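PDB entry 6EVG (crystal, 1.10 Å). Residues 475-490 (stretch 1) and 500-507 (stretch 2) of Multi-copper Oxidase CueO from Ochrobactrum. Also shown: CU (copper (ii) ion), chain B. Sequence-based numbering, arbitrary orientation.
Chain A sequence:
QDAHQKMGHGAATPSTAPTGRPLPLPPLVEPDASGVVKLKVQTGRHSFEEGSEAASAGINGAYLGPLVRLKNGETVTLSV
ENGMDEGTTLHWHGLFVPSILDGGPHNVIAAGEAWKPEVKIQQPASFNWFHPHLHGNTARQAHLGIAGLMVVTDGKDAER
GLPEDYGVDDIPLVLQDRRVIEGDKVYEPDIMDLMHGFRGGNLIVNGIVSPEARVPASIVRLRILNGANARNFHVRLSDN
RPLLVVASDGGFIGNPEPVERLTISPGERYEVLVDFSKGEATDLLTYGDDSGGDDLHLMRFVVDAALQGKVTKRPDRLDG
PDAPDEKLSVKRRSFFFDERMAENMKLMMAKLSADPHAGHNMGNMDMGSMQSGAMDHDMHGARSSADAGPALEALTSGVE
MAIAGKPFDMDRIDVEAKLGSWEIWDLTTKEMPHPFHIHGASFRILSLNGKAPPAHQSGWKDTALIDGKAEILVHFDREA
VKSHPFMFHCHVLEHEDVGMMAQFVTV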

# COMPACT_ATOMS: atom_id res chain seq x y z
N HIS A 475 8.35 16.52 -0.89
CA HIS A 475 9.58 16.77 -0.19
C HIS A 475 10.58 15.65 -0.53
O HIS A 475 10.32 14.49 -0.23
N PHE A 476 11.70 16.01 -1.15
CA PHE A 476 12.69 15.05 -1.66
C PHE A 476 13.76 14.82 -0.62
O PHE A 476 14.91 15.25 -0.77
N ASP A 477 13.39 14.17 0.49
CA ASP A 477 14.29 14.11 1.64
C ASP A 477 15.27 12.95 1.65
O ASP A 477 16.13 12.88 2.54
N ARG A 478 15.20 12.04 0.68
CA ARG A 478 16.10 10.88 0.63
C ARG A 478 16.93 10.87 -0.66
O ARG A 478 16.45 11.26 -1.72
N GLU A 479 18.16 10.41 -0.54
CA GLU A 479 19.09 10.45 -1.68
C GLU A 479 18.90 9.29 -2.62
O GLU A 479 18.80 8.11 -2.20
N ALA A 480 18.87 9.63 -3.93
CA ALA A 480 18.83 8.64 -5.00
C ALA A 480 20.04 8.91 -5.86
O ALA A 480 20.17 9.94 -6.47
N VAL A 481 20.93 7.92 -5.87
CA VAL A 481 22.11 7.92 -6.73
C VAL A 481 21.74 7.34 -8.13
O VAL A 481 20.79 6.60 -8.34
N LYS A 482 22.61 7.61 -9.11
CA LYS A 482 22.26 7.29 -10.50
C LYS A 482 22.17 5.75 -10.78
O LYS A 482 21.34 5.28 -11.58
N SER A 483 22.94 4.95 -10.04
CA SER A 483 22.87 3.52 -10.15
C SER A 483 21.60 2.94 -9.58
O SER A 483 21.25 1.82 -9.89
N HIS A 484 20.93 3.72 -8.71
CA HIS A 484 19.76 3.24 -7.95
C HIS A 484 18.73 4.38 -7.93
O HIS A 484 18.46 4.94 -6.90
N PRO A 485 18.12 4.72 -9.06
CA PRO A 485 17.13 5.79 -9.05
C PRO A 485 15.91 5.42 -8.22
O PRO A 485 15.53 4.25 -8.09
N PHE A 486 15.25 6.45 -7.67
CA PHE A 486 13.89 6.26 -7.13
C PHE A 486 12.89 6.32 -8.28
O PHE A 486 13.26 6.64 -9.42
N MET A 487 11.68 5.91 -8.04
CA MET A 487 10.67 5.79 -9.06
C MET A 487 9.39 6.45 -8.62
O MET A 487 9.14 6.58 -7.43
N PHE A 488 8.56 6.80 -9.59
CA PHE A 488 7.18 7.21 -9.36
C PHE A 488 6.33 6.58 -10.42
O PHE A 488 6.77 6.43 -11.58
N HIS A 489 5.09 6.22 -10.08
CA HIS A 489 4.32 5.39 -10.98
C HIS A 489 2.86 5.33 -10.54
O HIS A 489 2.52 5.68 -9.43
N CYS A 490 2.07 4.73 -11.43
CA CYS A 490 0.73 4.28 -11.08
C CYS A 490 0.87 2.98 -10.31
O CYS A 490 1.67 2.11 -10.66
N MET A 500 3.63 2.81 -17.17
CA MET A 500 3.20 4.00 -16.45
C MET A 500 4.04 4.21 -15.18
O MET A 500 3.60 4.08 -14.03
N MET A 501 5.32 4.51 -15.46
CA MET A 501 6.36 4.62 -14.46
C MET A 501 7.49 5.46 -14.98
O MET A 501 7.72 5.54 -16.19
N ALA A 502 8.19 6.11 -14.05
CA ALA A 502 9.29 7.02 -14.36
C ALA A 502 10.27 7.00 -13.20
O ALA A 502 10.01 6.43 -12.14
N GLN A 503 11.44 7.61 -13.41
CA GLN A 503 12.55 7.53 -12.48
C GLN A 503 13.13 8.90 -12.15
O GLN A 503 13.14 9.80 -13.02
N PHE A 504 13.61 9.07 -10.92
CA PHE A 504 14.27 10.29 -10.50
C PHE A 504 15.55 10.02 -9.78
O PHE A 504 15.74 8.96 -9.15
N VAL A 505 16.44 11.00 -9.85
CA VAL A 505 17.62 11.06 -9.03
C VAL A 505 17.60 12.39 -8.25
O VAL A 505 16.89 13.33 -8.66
N THR A 506 18.38 12.45 -7.18
CA THR A 506 18.58 13.72 -6.45
C THR A 506 19.87 14.32 -6.88
O THR A 506 20.85 13.62 -7.14
N VAL A 507 19.91 15.66 -6.91
CA VAL A 507 21.08 16.45 -7.30
C VAL A 507 21.31 17.51 -6.23
O VAL A 507 20.57 17.83 -5.34

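Strands 486-490 and 501-506 pair antiparallel, and along their paired residues the side chains alternate between two faces, as extended backbones require. One face carries Phe 486, Phe 488, Ala 502 and Phe 504. Phe 504, with the largest area covered by the other stretch, is p (chi1 77°), and its ring end comes nearer stretch 1. Its ring is enclosed on opposite faces: Phe 486 CB lies 3.6 Å from the centroid of the Phe 504 ring, 24° off the normal, while Phe 476 (m) turns its edge to the other face, planes at 81° and CD1 3.7 Å from Phe 504 CE1. Phe 488 is also p, which lays its ring over the small Ala 502: Ala 502 CB sits 3.7 Å from the centroid of the Phe 488 ring.

The other face holds Met 487, His 489, Met 501 and Gln 503. Met 487 (m, t) extends until its CE is 3.6 Å from both Met 501 SD and Gln 503 OE1. His 489 is p, and its ND1 donates to Cys 490 O at 2.8 Å.

At the C-terminal end of strand 501-506, Thr 506 (p) presents OG1 to Ala 480 N, in the loop before the other strand, a 3.0 Å hydrogen bond at 166°. Water 1 has its O 2.7 Å from Thr 506 OG1 and donates to Glu 479 OE2, 2.8 Å from that same O. At the far end, Cys 490 (t) binds copper through SG at 2.2 Å, while its CB packs 3.5 Å from Met 500 SD.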

# COMPACT_ATOMS: atom_id res chain seq x y z
CB HIS A 475 9.36 16.86 1.31
CG HIS A 475 10.53 17.35 2.08
ND1 HIS A 475 10.78 16.97 3.35
CD2 HIS A 475 11.51 18.23 1.74
CE1 HIS A 475 11.85 17.59 3.80
NE2 HIS A 475 12.30 18.39 2.84
CB PHE A 476 13.26 15.53 -2.97
CG PHE A 476 12.27 15.50 -4.07
CD1 PHE A 476 12.03 14.31 -4.77
CD2 PHE A 476 11.52 16.63 -4.40
CE1 PHE A 476 11.10 14.29 -5.77
CE2 PHE A 476 10.61 16.55 -5.40
CZ PHE A 476 10.36 15.41 -6.09
CB ASP A 477 13.50 14.12 2.96
CG ASP A 477 12.55 12.92 3.07
OD1 ASP A 477 11.63 12.61 2.22
OD2 ASP A 477 12.71 12.17 4.05
CB ARG A 478 15.30 9.60 0.75
CG ARG A 478 14.87 9.35 2.20
CD ARG A 478 13.63 8.55 2.20
NE ARG A 478 12.46 9.39 2.19
CZ ARG A 478 11.16 9.03 2.11
NH1 ARG A 478 10.69 7.83 1.88
NH2 ARG A 478 10.32 10.03 2.23
CB GLU A 479 20.51 10.44 -1.18
CG GLU A 479 21.54 10.55 -2.32
CD GLU A 479 22.88 10.96 -1.78
OE1 GLU A 479 23.62 10.14 -1.18
OE2 GLU A 479 23.23 12.14 -1.95
CB ALA A 480 17.60 8.69 -5.85
CB VAL A 481 23.31 7.18 -6.06
CG1 VAL A 481 23.74 7.88 -4.78
CG2 VAL A 481 23.00 5.70 -5.79
CB LYS A 482 23.30 7.93 -11.45
CG LYS A 482 23.12 7.56 -12.90
CD LYS A 482 21.69 7.68 -13.46
CE LYS A 482 21.37 6.58 -14.48
NZ LYS A 482 22.04 6.84 -15.80
CB SER A 483 24.02 2.86 -9.37
OG SER A 483 24.07 3.19 -7.96
CB HIS A 484 20.11 2.81 -6.53
CG HIS A 484 20.95 1.58 -6.38
ND1 HIS A 484 22.29 1.52 -6.66
CD2 HIS A 484 20.61 0.39 -5.82
CE1 HIS A 484 22.73 0.31 -6.32
NE2 HIS A 484 21.74 -0.39 -5.78
CB PRO A 485 16.75 5.95 -10.51
CG PRO A 485 17.07 4.64 -11.12
CD PRO A 485 18.25 4.11 -10.39
CB PHE A 486 13.61 7.29 -6.04
CG PHE A 486 14.16 6.98 -4.67
CD1 PHE A 486 13.98 5.76 -4.07
CD2 PHE A 486 14.82 7.97 -3.93
CE1 PHE A 486 14.42 5.53 -2.76
CE2 PHE A 486 15.29 7.73 -2.66
CZ PHE A 486 15.07 6.49 -2.07
CB MET A 487 10.43 4.33 -9.41
CG MET A 487 11.82 3.72 -9.82
SD MET A 487 11.75 2.04 -10.29
CE MET A 487 11.52 2.26 -11.94
CB PHE A 488 7.04 8.72 -9.22
CG PHE A 488 7.45 9.53 -10.43
CD1 PHE A 488 8.77 9.86 -10.62
CD2 PHE A 488 6.54 10.08 -11.33
CE1 PHE A 488 9.18 10.71 -11.69
CE2 PHE A 488 6.94 10.89 -12.39
CZ PHE A 488 8.27 11.21 -12.56
CB HIS A 489 4.93 3.96 -11.07
CG HIS A 489 5.07 3.26 -9.76
ND1 HIS A 489 4.11 2.42 -9.26
CD2 HIS A 489 6.07 3.25 -8.84
CE1 HIS A 489 4.52 1.93 -8.09
NE2 HIS A 489 5.69 2.46 -7.79
CB CYS A 490 -0.12 4.10 -12.31
SG CYS A 490 -1.80 3.57 -11.90
CB MET A 500 1.72 3.85 -16.12
CG MET A 500 1.07 5.10 -15.69
SD MET A 500 -0.76 5.09 -15.64
CE MET A 500 -1.28 5.40 -17.26
CB MET A 501 6.87 3.18 -14.08
CG MET A 501 7.94 3.15 -13.02
SD MET A 501 7.97 1.63 -12.04
CE MET A 501 8.43 0.45 -13.28
CB ALA A 502 8.72 8.43 -14.57
CB GLN A 503 13.77 6.72 -13.20
CG GLN A 503 13.36 5.40 -13.65
CD GLN A 503 14.52 4.53 -13.92
OE1 GLN A 503 14.59 3.49 -13.29
NE2 GLN A 503 15.33 4.85 -14.97
CB PHE A 504 13.37 11.26 -9.73
CG PHE A 504 13.08 10.90 -8.27
CD1 PHE A 504 13.88 11.41 -7.25
CD2 PHE A 504 11.97 10.17 -7.90
CE1 PHE A 504 13.58 11.18 -5.91
CE2 PHE A 504 11.65 9.98 -6.59
CZ PHE A 504 12.45 10.46 -5.58
CB VAL A 505 18.94 10.94 -9.82
CG1 VAL A 505 19.01 9.60 -10.48
CG2 VAL A 505 19.16 12.06 -10.80
CB THR A 506 18.42 13.54 -4.94
OG1 THR A 506 19.29 12.52 -4.44
CG2 THR A 506 16.99 13.16 -4.60
CB VAL A 507 20.91 17.01 -8.74
CG1 VAL A 507 20.73 15.90 -9.79
CG2 VAL A 507 19.72 17.96 -8.86
CU CU B . -2.99 3.60 -13.70
O HOH W 1 21.79 13.49 -3.93